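PDB 1L8R: dachshund homolog 1, which regulates organogenesis as a transcription factor, acting with SIX and EYA proteins, and is represented here by its DACHbox-N domain, which holds a winged-helix-like DNA-binding motif. Local coordinates for residues Ala15-Phe20 with Glu26-Pro31; Asn5-Val10 with Arg71-Ile76; Lys53-Thr58 with Phe91-Asn96. All coordinates share one frame; numbering follows the deposited sequence.

Contact 1 (Ala15-Phe20 with Glu26-Pro31)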
loop_
_atom_site.group_PDB
_atom_site.type_symbol
_atom_site.label_atom_id
_atom_site.label_comp_id
_atom_site.label_asym_id
_atom_site.label_seq_id
_atom_site.Cartn_x
_atom_site.Cartn_y
_atom_site.Cartn_z
ATOM N N ALA A 15 -3.795 -5.252 -11.910
ATOM C CA ALA A 15 -3.406 -6.305 -10.988
ATOM C C ALA A 15 -4.345 -6.327 -9.791
ATOM O O ALA A 15 -5.115 -5.390 -9.572
ATOM C CB ALA A 15 -1.972 -6.093 -10.524
ATOM N N LYS A 16 -4.286 -7.416 -9.035
ATOM C CA LYS A 16 -5.107 -7.570 -7.844
ATOM C C LYS A 16 -4.241 -7.255 -6.630
ATOM O O LYS A 16 -3.124 -7.760 -6.509
ATOM C CB LYS A 16 -5.635 -9.003 -7.749
ATOM C CG LYS A 16 -6.825 -9.288 -8.654
ATOM C CD LYS A 16 -8.097 -8.679 -8.084
ATOM C CE LYS A 16 -9.280 -8.848 -9.028
ATOM N NZ LYS A 16 -9.126 -8.031 -10.262
ATOM N N VAL A 17 -4.752 -6.408 -5.743
ATOM C CA VAL A 17 -4.029 -6.044 -4.531
ATOM C C VAL A 17 -4.980 -6.045 -3.340
ATOM O O VAL A 17 -6.195 -5.872 -3.491
ATOM C CB VAL A 17 -3.372 -4.647 -4.650
ATOM C CG1 VAL A 17 -2.360 -4.642 -5.799
ATOM C CG2 VAL A 17 -4.433 -3.579 -4.858
ATOM N N ALA A 18 -4.416 -6.245 -2.155
ATOM C CA ALA A 18 -5.196 -6.270 -0.928
ATOM C C ALA A 18 -5.575 -4.855 -0.516
ATOM O O ALA A 18 -4.812 -3.904 -0.707
ATOM C CB ALA A 18 -4.409 -6.954 0.173
ATOM N N SER A 19 -6.756 -4.726 0.063
ATOM C CA SER A 19 -7.265 -3.427 0.463
ATOM C C SER A 19 -8.080 -3.507 1.745
ATOM O O SER A 19 -8.621 -4.560 2.080
ATOM C CB SER A 19 -8.155 -2.868 -0.656
ATOM O OG SER A 19 -8.949 -1.783 -0.208
ATOM N N PHE A 20 -8.148 -2.380 2.448
ATOM C CA PHE A 20 -8.963 -2.234 3.656
ATOM C C PHE A 20 -9.584 -0.855 3.521
ATOM O O PHE A 20 -8.945 0.071 3.018
ATOM C CB PHE A 20 -8.131 -2.257 4.945
ATOM C CG PHE A 20 -7.588 -3.605 5.296
ATOM C CD1 PHE A 20 -8.414 -4.607 5.797
ATOM C CD2 PHE A 20 -6.248 -3.892 5.080
ATOM C CE1 PHE A 20 -7.915 -5.878 6.075
ATOM C CE2 PHE A 20 -5.731 -5.159 5.349
ATOM C CZ PHE A 20 -6.559 -6.161 5.847
ATOM N N GLU A 26 -11.068 3.747 0.605
ATOM C CA GLU A 26 -10.515 2.466 0.212
ATOM C C GLU A 26 -9.004 2.620 0.076
ATOM O O GLU A 26 -8.521 3.416 -0.730
ATOM C CB GLU A 26 -11.118 2.016 -1.119
ATOM C CG GLU A 26 -10.745 0.606 -1.515
ATOM C CD GLU A 26 -11.511 0.131 -2.730
ATOM O OE1 GLU A 26 -12.744 -0.052 -2.622
ATOM O OE2 GLU A 26 -10.880 -0.054 -3.789
ATOM N N LEU A 27 -8.264 1.854 0.861
ATOM C CA LEU A 27 -6.813 1.930 0.823
ATOM C C LEU A 27 -6.228 0.599 0.398
ATOM O O LEU A 27 -6.804 -0.453 0.668
ATOM C CB LEU A 27 -6.280 2.292 2.205
ATOM C CG LEU A 27 -6.921 3.497 2.885
ATOM C CD1 LEU A 27 -6.315 3.650 4.275
ATOM C CD2 LEU A 27 -6.711 4.757 2.058
ATOM N N ILE A 28 -5.088 0.640 -0.281
ATOM C CA ILE A 28 -4.459 -0.597 -0.691
ATOM C C ILE A 28 -3.102 -0.766 -0.021
ATOM O O ILE A 28 -2.513 0.193 0.510
ATOM C CB ILE A 28 -4.329 -0.706 -2.244
ATOM C CG1 ILE A 28 -3.493 0.442 -2.808
ATOM C CG2 ILE A 28 -5.728 -0.672 -2.870
ATOM C CD1 ILE A 28 -4.227 1.746 -2.884
ATOM N N CYS A 29 -2.627 -2.003 -0.028
ATOM C CA CYS A 29 -1.354 -2.359 0.582
ATOM C C CYS A 29 -0.190 -1.732 -0.188
ATOM O O CYS A 29 0.093 -2.116 -1.322
ATOM C CB CYS A 29 -1.233 -3.874 0.610
ATOM S SG CYS A 29 0.326 -4.462 1.222
ATOM N N LEU A 30 0.473 -0.762 0.429
ATOM C CA LEU A 30 1.582 -0.060 -0.214
ATOM C C LEU A 30 2.761 -0.938 -0.644
ATOM O O LEU A 30 3.196 -0.869 -1.800
ATOM C CB LEU A 30 2.082 1.074 0.684
ATOM C CG LEU A 30 3.278 1.881 0.157
ATOM C CD1 LEU A 30 2.957 2.446 -1.221
ATOM C CD2 LEU A 30 3.603 2.999 1.140
ATOM N N PRO A 31 3.300 -1.769 0.265
ATOM C CA PRO A 31 4.430 -2.623 -0.123
ATOM C C PRO A 31 4.093 -3.538 -1.293
ATOM O O PRO A 31 4.939 -3.795 -2.156
ATOM C CB PRO A 31 4.732 -3.406 1.151
ATOM C CG PRO A 31 4.330 -2.461 2.227
ATOM C CD PRO A 31 3.024 -1.900 1.710
#
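Ser19 and Leu27 meet at the heart of a beta hairpin formed by strands 15-22 and 25-29. Phe20 and Leu27 are an antiparallel hydrogen-bonded pair. Each backbone N gives a bond to the other's carbonyl O, Phe20 N to Leu27 O and Leu27 N to Phe20 O, both at 2.9 Å. Further along, Cys29 N reaches Ala18 O at 3.0 Å. Ser19 and Ile28 form the non-hydrogen-bonded pair between these links.

The Ser19 side chain can be followed outward. Its CB lies 3.1 Å from Leu27 O and, farther off, 4.0 Å from Ile28 CG2. OG stands anti to the backbone N (chi1 165°), which turns it to the partner strand. There OG donates to Leu27 O at 2.7 Å, from above the carbonyl plane (41° out of it). OG also lies 3.3 Å from Glu26 CG. Leu27 O therefore accepts two donors from consecutive residues, the hydroxyl of Ser19 and the backbone N of Phe20. With an alanine at Ser19, Leu27 O would probably lose its second donor, and a small gap would be likely to open beside Glu26 CG.

Val17 CG2 crosses over Ile28 CG2 at 3.8 Å and adds an apolar patch on the face that carries Ser19. On the other face Phe20 packs against Ile69 and Leu70 of helix 64-73. Glu26 turns its carboxylate to Arg88 in a salt bridge. The strand ends at Cys29, the N-cap of helix 30-37.

The chemistry is that of a buried hairpin. Backbone bonds fix the register, Val17 and Ile28 add apolar packing beside them, and one buried hydroxyl spends its proton on a carbonyl already in use by the backbone.

Contact 2 (Asn5-Val10 with Arg71-Ile76); sequences NECKMV and RGLGAI
Cys7 and Met9 touch Leu73 without the help of any flat group: no ring, amide or guanidinium lies across this contact, on a face or at an edge. The meeting is between sulfur and methyl groups alone. Leu73 CD1 is the shared point. It lies 3.5 Å from Cys7 SG and 3.5 Å from Met9 CE. The latter pair is tighter than usual for two carbons. Cys7 SG and Met9 CE are themselves 3.3 Å apart, so the three atoms form a compact triangle.

The approaches differ. Cys7 points its CB toward the helix end, and SG extends from it to the leucine methyl. Met9 is a selenomethionine in this crystal. Its chain starts off to the flank and comes back, bent at chi2 (-57°) and again at chi3 (100°). The terminal methyl then meets the leucine tip to tip. Leu73 and Met9 are exposed, and the contact sits at the surface. Behind it Cys7 also packs on Ala18 and Phe20, and Met9 on Ala18, which ties the patch to strand 15-22.

Leu73 is held at the last turn of helix 64-73. Gly74 follows with a positive phi (84°) and closes a Schellman motif, with Gly74 N bonded back to Arg71 O at 3.2 Å. At these backbone angles a side chain on Gly74 would collide with Leu73 O. Beyond the turn, Ala75 and Ile76 fold back onto Leu70 of the same helix.

A small apolar patch thus joins Cys7 and Met9 to a Schellman-capped helix end. It brings the end of helix 64-73 against the edge strand of the DACHbox-N domain, whose DNA-binding motif resembles that of forkhead and winged-helix domains.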
loop_
_atom_site.group_PDB
_atom_site.type_symbol
_atom_site.label_atom_id
_atom_site.label_comp_id
_atom_site.label_asym_id
_atom_site.label_seq_id
_atom_site.Cartn_x
_atom_site.Cartn_y
_atom_site.Cartn_z
ATOM N N ASN A 5 -11.316 -3.760 9.278
ATOM C CA ASN A 5 -10.419 -4.906 9.315
ATOM C C ASN A 5 -10.792 -5.995 8.322
ATOM O O ASN A 5 -10.199 -7.074 8.319
ATOM C CB ASN A 5 -10.348 -5.473 10.728
ATOM C CG ASN A 5 -9.661 -4.522 11.676
ATOM O OD1 ASN A 5 -8.589 -3.999 11.361
ATOM N ND2 ASN A 5 -10.271 -4.278 12.830
ATOM N N GLU A 6 -11.784 -5.710 7.485
ATOM C CA GLU A 6 -12.218 -6.658 6.469
ATOM C C GLU A 6 -11.433 -6.388 5.192
ATOM O O GLU A 6 -11.487 -5.297 4.635
ATOM C CB GLU A 6 -13.718 -6.511 6.205
ATOM C CG GLU A 6 -14.586 -7.020 7.338
ATOM C CD GLU A 6 -14.350 -8.494 7.614
ATOM O OE1 GLU A 6 -14.441 -9.295 6.662
ATOM O OE2 GLU A 6 -14.076 -8.852 8.778
ATOM N N CYS A 7 -10.692 -7.390 4.742
ATOM C CA CYS A 7 -9.879 -7.250 3.542
ATOM C C CYS A 7 -10.642 -7.666 2.293
ATOM O O CYS A 7 -11.623 -8.412 2.358
ATOM C CB CYS A 7 -8.625 -8.122 3.673
ATOM S SG CYS A 7 -7.330 -7.794 2.460
ATOM N N LYS A 8 -10.190 -7.159 1.154
ATOM C CA LYS A 8 -10.773 -7.523 -0.128
ATOM C C LYS A 8 -9.763 -7.194 -1.212
ATOM O O LYS A 8 -8.950 -6.272 -1.070
ATOM C CB LYS A 8 -12.103 -6.795 -0.378
ATOM C CG LYS A 8 -12.003 -5.335 -0.755
ATOM C CD LYS A 8 -13.384 -4.798 -1.130
ATOM C CE LYS A 8 -13.328 -3.344 -1.562
ATOM N NZ LYS A 8 -14.681 -2.827 -1.912
HETATM N N MSE A 9 -9.787 -7.974 -2.285
HETATM C CA MSE A 9 -8.864 -7.750 -3.386
HETATM C C MSE A 9 -9.524 -6.775 -4.353
HETATM O O MSE A 9 -10.718 -6.892 -4.650
HETATM C CB MSE A 9 -8.541 -9.070 -4.097
HETATM C CG MSE A 9 -8.034 -10.194 -3.187
HETATM SE SE MSE A 9 -6.443 -9.759 -2.169
HETATM C CE MSE A 9 -7.302 -9.370 -0.489
ATOM N N VAL A 10 -8.749 -5.805 -4.822
ATOM C CA VAL A 10 -9.250 -4.793 -5.740
ATOM C C VAL A 10 -8.265 -4.638 -6.887
ATOM O O VAL A 10 -7.116 -5.061 -6.786
ATOM C CB VAL A 10 -9.425 -3.432 -5.033
ATOM C CG1 VAL A 10 -10.420 -3.569 -3.891
ATOM C CG2 VAL A 10 -8.082 -2.931 -4.520
ATOM N N ARG A 71 -0.061 -10.730 5.626
ATOM C CA ARG A 71 0.987 -11.747 5.568
ATOM C C ARG A 71 0.392 -13.079 5.099
ATOM O O ARG A 71 0.998 -13.801 4.299
ATOM C CB ARG A 71 1.641 -11.936 6.940
ATOM C CG ARG A 71 2.528 -10.785 7.358
ATOM C CD ARG A 71 3.565 -11.255 8.367
ATOM N NE ARG A 71 2.962 -11.903 9.526
ATOM C CZ ARG A 71 2.966 -11.393 10.753
ATOM N NH1 ARG A 71 3.542 -10.221 10.983
ATOM N NH2 ARG A 71 2.401 -12.059 11.751
ATOM N N GLY A 72 -0.804 -13.389 5.591
ATOM C CA GLY A 72 -1.471 -14.628 5.225
ATOM C C GLY A 72 -1.857 -14.684 3.760
ATOM O O GLY A 72 -1.870 -15.759 3.160
ATOM N N LEU A 73 -2.168 -13.523 3.190
ATOM C CA LEU A 73 -2.567 -13.400 1.788
ATOM C C LEU A 73 -1.372 -13.346 0.862
ATOM O O LEU A 73 -1.527 -13.417 -0.358
ATOM C CB LEU A 73 -3.381 -12.117 1.578
ATOM C CG LEU A 73 -4.789 -12.019 2.156
ATOM C CD1 LEU A 73 -5.273 -10.587 2.062
ATOM C CD2 LEU A 73 -5.722 -12.948 1.393
ATOM N N GLY A 74 -0.186 -13.196 1.439
ATOM C CA GLY A 74 1.019 -13.104 0.639
ATOM C C GLY A 74 1.258 -11.690 0.139
ATOM O O GLY A 74 2.165 -11.463 -0.665
ATOM N N ALA A 75 0.443 -10.739 0.604
ATOM C CA ALA A 75 0.576 -9.338 0.205
ATOM C C ALA A 75 1.903 -8.768 0.689
ATOM O O ALA A 75 2.510 -7.927 0.023
ATOM C CB ALA A 75 -0.586 -8.520 0.754
ATOM N N ILE A 76 2.323 -9.204 1.872
ATOM C CA ILE A 76 3.610 -8.811 2.443
ATOM C C ILE A 76 4.310 -10.111 2.847
ATOM O O ILE A 76 3.655 -11.148 3.030
ATOM C CB ILE A 76 3.451 -7.888 3.684
ATOM C CG1 ILE A 76 2.494 -8.527 4.699
ATOM C CG2 ILE A 76 2.969 -6.507 3.245
ATOM C CD1 ILE A 76 2.384 -7.748 6.015
#

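Contact 3 (Lys53-Thr58 with Phe91-Asn96); sequences KRLEIT and FETLYN
Leu55 and Ile57 make an apolar, partly buried contact with Thr93 and Leu94, where the end of helix 45-54 and the loop after it lie against the flank of helix 88-99. The contacts are ordinary van der Waals ones. Leu55 CD1 comes closest, 4.0 Å from Leu94 CA, so it rests on the helix backbone itself. Its other methyl, Leu55 CD2, lies 4.2 Å from Thr93 CG2. The Leu55 and Thr93 side chains run past each other in opposite directions. Two residues on, Ile57 CD1 reaches the same methyl, Thr93 CG2, at 4.2 Å.

Thr93 divides its roles. Its chi1 (-64°) puts OG1 beside the backbone N, where it bonds to Lys89 O one turn earlier in its own helix. CG2 is left to face the two apolar partners. Leu94 continues the packing onto Val48, Lys51 and Leu52 of helix 45-54. Arg54 adds a salt bridge to Asp97 of helix 88-99.

The loop is shaped by Glu56. Its positive phi (63°) ends the helix, and Glu56 N bonds back to Lys53 O at 2.8 Å. This is a Schellman motif, and here it lets Leu55 and Ile57, either side of Glu56 in sequence, both point at one neighbouring helix of the DACHbox-N domain.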
loop_
_atom_site.group_PDB
_atom_site.type_symbol
_atom_site.label_atom_id
_atom_site.label_comp_id
_atom_site.label_asym_id
_atom_site.label_seq_id
_atom_site.Cartn_x
_atom_site.Cartn_y
_atom_site.Cartn_z
ATOM N N LYS A 53 6.475 11.775 1.739
ATOM C CA LYS A 53 6.542 12.913 2.648
ATOM C C LYS A 53 6.456 14.209 1.850
ATOM O O LYS A 53 5.608 15.062 2.113
ATOM C CB LYS A 53 7.845 12.891 3.451
ATOM C CG LYS A 53 7.968 11.723 4.417
ATOM C CD LYS A 53 9.135 11.919 5.375
ATOM C CE LYS A 53 8.927 13.151 6.246
ATOM N NZ LYS A 53 10.046 13.361 7.204
ATOM N N ARG A 54 7.333 14.341 0.859
ATOM C CA ARG A 54 7.371 15.528 0.014
ATOM C C ARG A 54 6.028 15.807 -0.666
ATOM O O ARG A 54 5.628 16.965 -0.813
ATOM C CB ARG A 54 8.460 15.370 -1.046
ATOM C CG ARG A 54 8.822 16.652 -1.766
ATOM C CD ARG A 54 9.732 16.354 -2.939
ATOM N NE ARG A 54 9.000 15.729 -4.036
ATOM C CZ ARG A 54 9.537 14.878 -4.904
ATOM N NH1 ARG A 54 10.815 14.538 -4.806
ATOM N NH2 ARG A 54 8.794 14.372 -5.877
ATOM N N LEU A 55 5.337 14.748 -1.083
ATOM C CA LEU A 55 4.039 14.886 -1.745
ATOM C C LEU A 55 2.917 15.174 -0.753
ATOM O O LEU A 55 1.750 15.284 -1.137
ATOM C CB LEU A 55 3.701 13.613 -2.528
ATOM C CG LEU A 55 4.551 13.296 -3.758
ATOM C CD1 LEU A 55 4.325 11.850 -4.187
ATOM C CD2 LEU A 55 4.197 14.259 -4.881
ATOM N N GLU A 56 3.272 15.293 0.522
ATOM C CA GLU A 56 2.298 15.566 1.576
ATOM C C GLU A 56 1.273 14.446 1.731
ATOM O O GLU A 56 0.097 14.698 2.000
ATOM C CB GLU A 56 1.578 16.894 1.311
ATOM C CG GLU A 56 2.500 18.107 1.302
ATOM C CD GLU A 56 3.267 18.282 2.606
ATOM O OE1 GLU A 56 4.096 19.213 2.688
ATOM O OE2 GLU A 56 3.044 17.497 3.554
ATOM N N ILE A 57 1.725 13.212 1.547
ATOM C CA ILE A 57 0.867 12.045 1.690
ATOM C C ILE A 57 1.326 11.252 2.916
ATOM O O ILE A 57 2.471 10.788 2.973
ATOM C CB ILE A 57 0.949 11.127 0.449
ATOM C CG1 ILE A 57 0.447 11.877 -0.790
ATOM C CG2 ILE A 57 0.129 9.867 0.679
ATOM C CD1 ILE A 57 0.683 11.134 -2.101
ATOM N N THR A 58 0.442 11.112 3.900
ATOM C CA THR A 58 0.756 10.370 5.117
ATOM C C THR A 58 -0.001 9.047 5.090
ATOM O O THR A 58 -1.223 9.019 5.238
ATOM C CB THR A 58 0.346 11.152 6.380
ATOM O OG1 THR A 58 1.026 12.414 6.407
ATOM C CG2 THR A 58 0.703 10.368 7.633
ATOM N N PHE A 91 -1.559 6.472 -4.592
ATOM C CA PHE A 91 -0.523 5.616 -5.129
ATOM C C PHE A 91 -0.183 6.108 -6.533
ATOM O O PHE A 91 0.980 6.150 -6.913
ATOM C CB PHE A 91 -0.963 4.161 -5.221
ATOM C CG PHE A 91 0.107 3.260 -5.757
ATOM C CD1 PHE A 91 1.195 2.908 -4.965
ATOM C CD2 PHE A 91 0.073 2.824 -7.076
ATOM C CE1 PHE A 91 2.240 2.144 -5.476
ATOM C CE2 PHE A 91 1.111 2.061 -7.597
ATOM C CZ PHE A 91 2.197 1.718 -6.797
ATOM N N GLU A 92 -1.203 6.480 -7.301
ATOM C CA GLU A 92 -0.958 6.955 -8.658
ATOM C C GLU A 92 -0.132 8.238 -8.620
ATOM O O GLU A 92 0.755 8.434 -9.446
ATOM C CB GLU A 92 -2.276 7.185 -9.410
ATOM C CG GLU A 92 -3.135 5.929 -9.594
ATOM C CD GLU A 92 -2.392 4.751 -10.230
ATOM O OE1 GLU A 92 -1.267 4.930 -10.739
ATOM O OE2 GLU A 92 -2.948 3.630 -10.226
ATOM N N THR A 93 -0.418 9.106 -7.654
ATOM C CA THR A 93 0.336 10.344 -7.503
ATOM C C THR A 93 1.787 9.955 -7.225
ATOM O O THR A 93 2.718 10.532 -7.785
ATOM C CB THR A 93 -0.196 11.192 -6.329
ATOM O OG1 THR A 93 -1.542 11.604 -6.605
ATOM C CG2 THR A 93 0.668 12.429 -6.122
ATOM N N LEU A 94 1.972 8.973 -6.348
ATOM C CA LEU A 94 3.308 8.491 -6.022
ATOM C C LEU A 94 3.946 7.888 -7.270
ATOM O O LEU A 94 5.095 8.177 -7.598
ATOM C CB LEU A 94 3.238 7.428 -4.924
ATOM C CG LEU A 94 4.521 6.620 -4.725
ATOM C CD1 LEU A 94 5.610 7.533 -4.162
ATOM C CD2 LEU A 94 4.255 5.451 -3.797
ATOM N N TYR A 95 3.187 7.054 -7.970
ATOM C CA TYR A 95 3.687 6.410 -9.171
ATOM C C TYR A 95 4.111 7.442 -10.212
ATOM O O TYR A 95 5.182 7.327 -10.805
ATOM C CB TYR A 95 2.623 5.466 -9.744
ATOM C CG TYR A 95 3.094 4.709 -10.964
ATOM C CD1 TYR A 95 3.009 5.277 -12.234
ATOM C CD2 TYR A 95 3.668 3.442 -10.846
ATOM C CE1 TYR A 95 3.484 4.604 -13.353
ATOM C CE2 TYR A 95 4.146 2.760 -11.959
ATOM C CZ TYR A 95 4.052 3.350 -13.211
ATOM O OH TYR A 95 4.529 2.689 -14.318
ATOM N N ASN A 96 3.279 8.455 -10.427
ATOM C CA ASN A 96 3.607 9.489 -11.401
ATOM C C ASN A 96 4.888 10.215 -11.002
ATOM O O ASN A 96 5.727 10.521 -11.845
ATOM C CB ASN A 96 2.450 10.486 -11.528
ATOM C CG ASN A 96 1.168 9.828 -12.009
ATOM O OD1 ASN A 96 1.200 8.769 -12.645
ATOM N ND2 ASN A 96 0.033 10.460 -11.725
#

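In the fold
All three contacts belong to one DACHbox-N domain. Contact 1 lies near its centre. Contact 2, about 7 Å away between centres, touches it through neighbouring strands 8-12 and 15-22. Contact 3 lies about 15 Å from contact 1 between centres, and the two meet where Leu30 packs on Phe91 and Leu94. Contacts 2 and 3 flank the chain's centre, about 22 Å apart between centres. In sequence, contact 1 falls between the segments of contact 2 and closes before contact 3 opens, while contacts 2 and 3 alternate. Helix 64-73 lies at one end, helices 45-54 and 88-99 at the other, consistent with one compact domain built on the hairpin sheet.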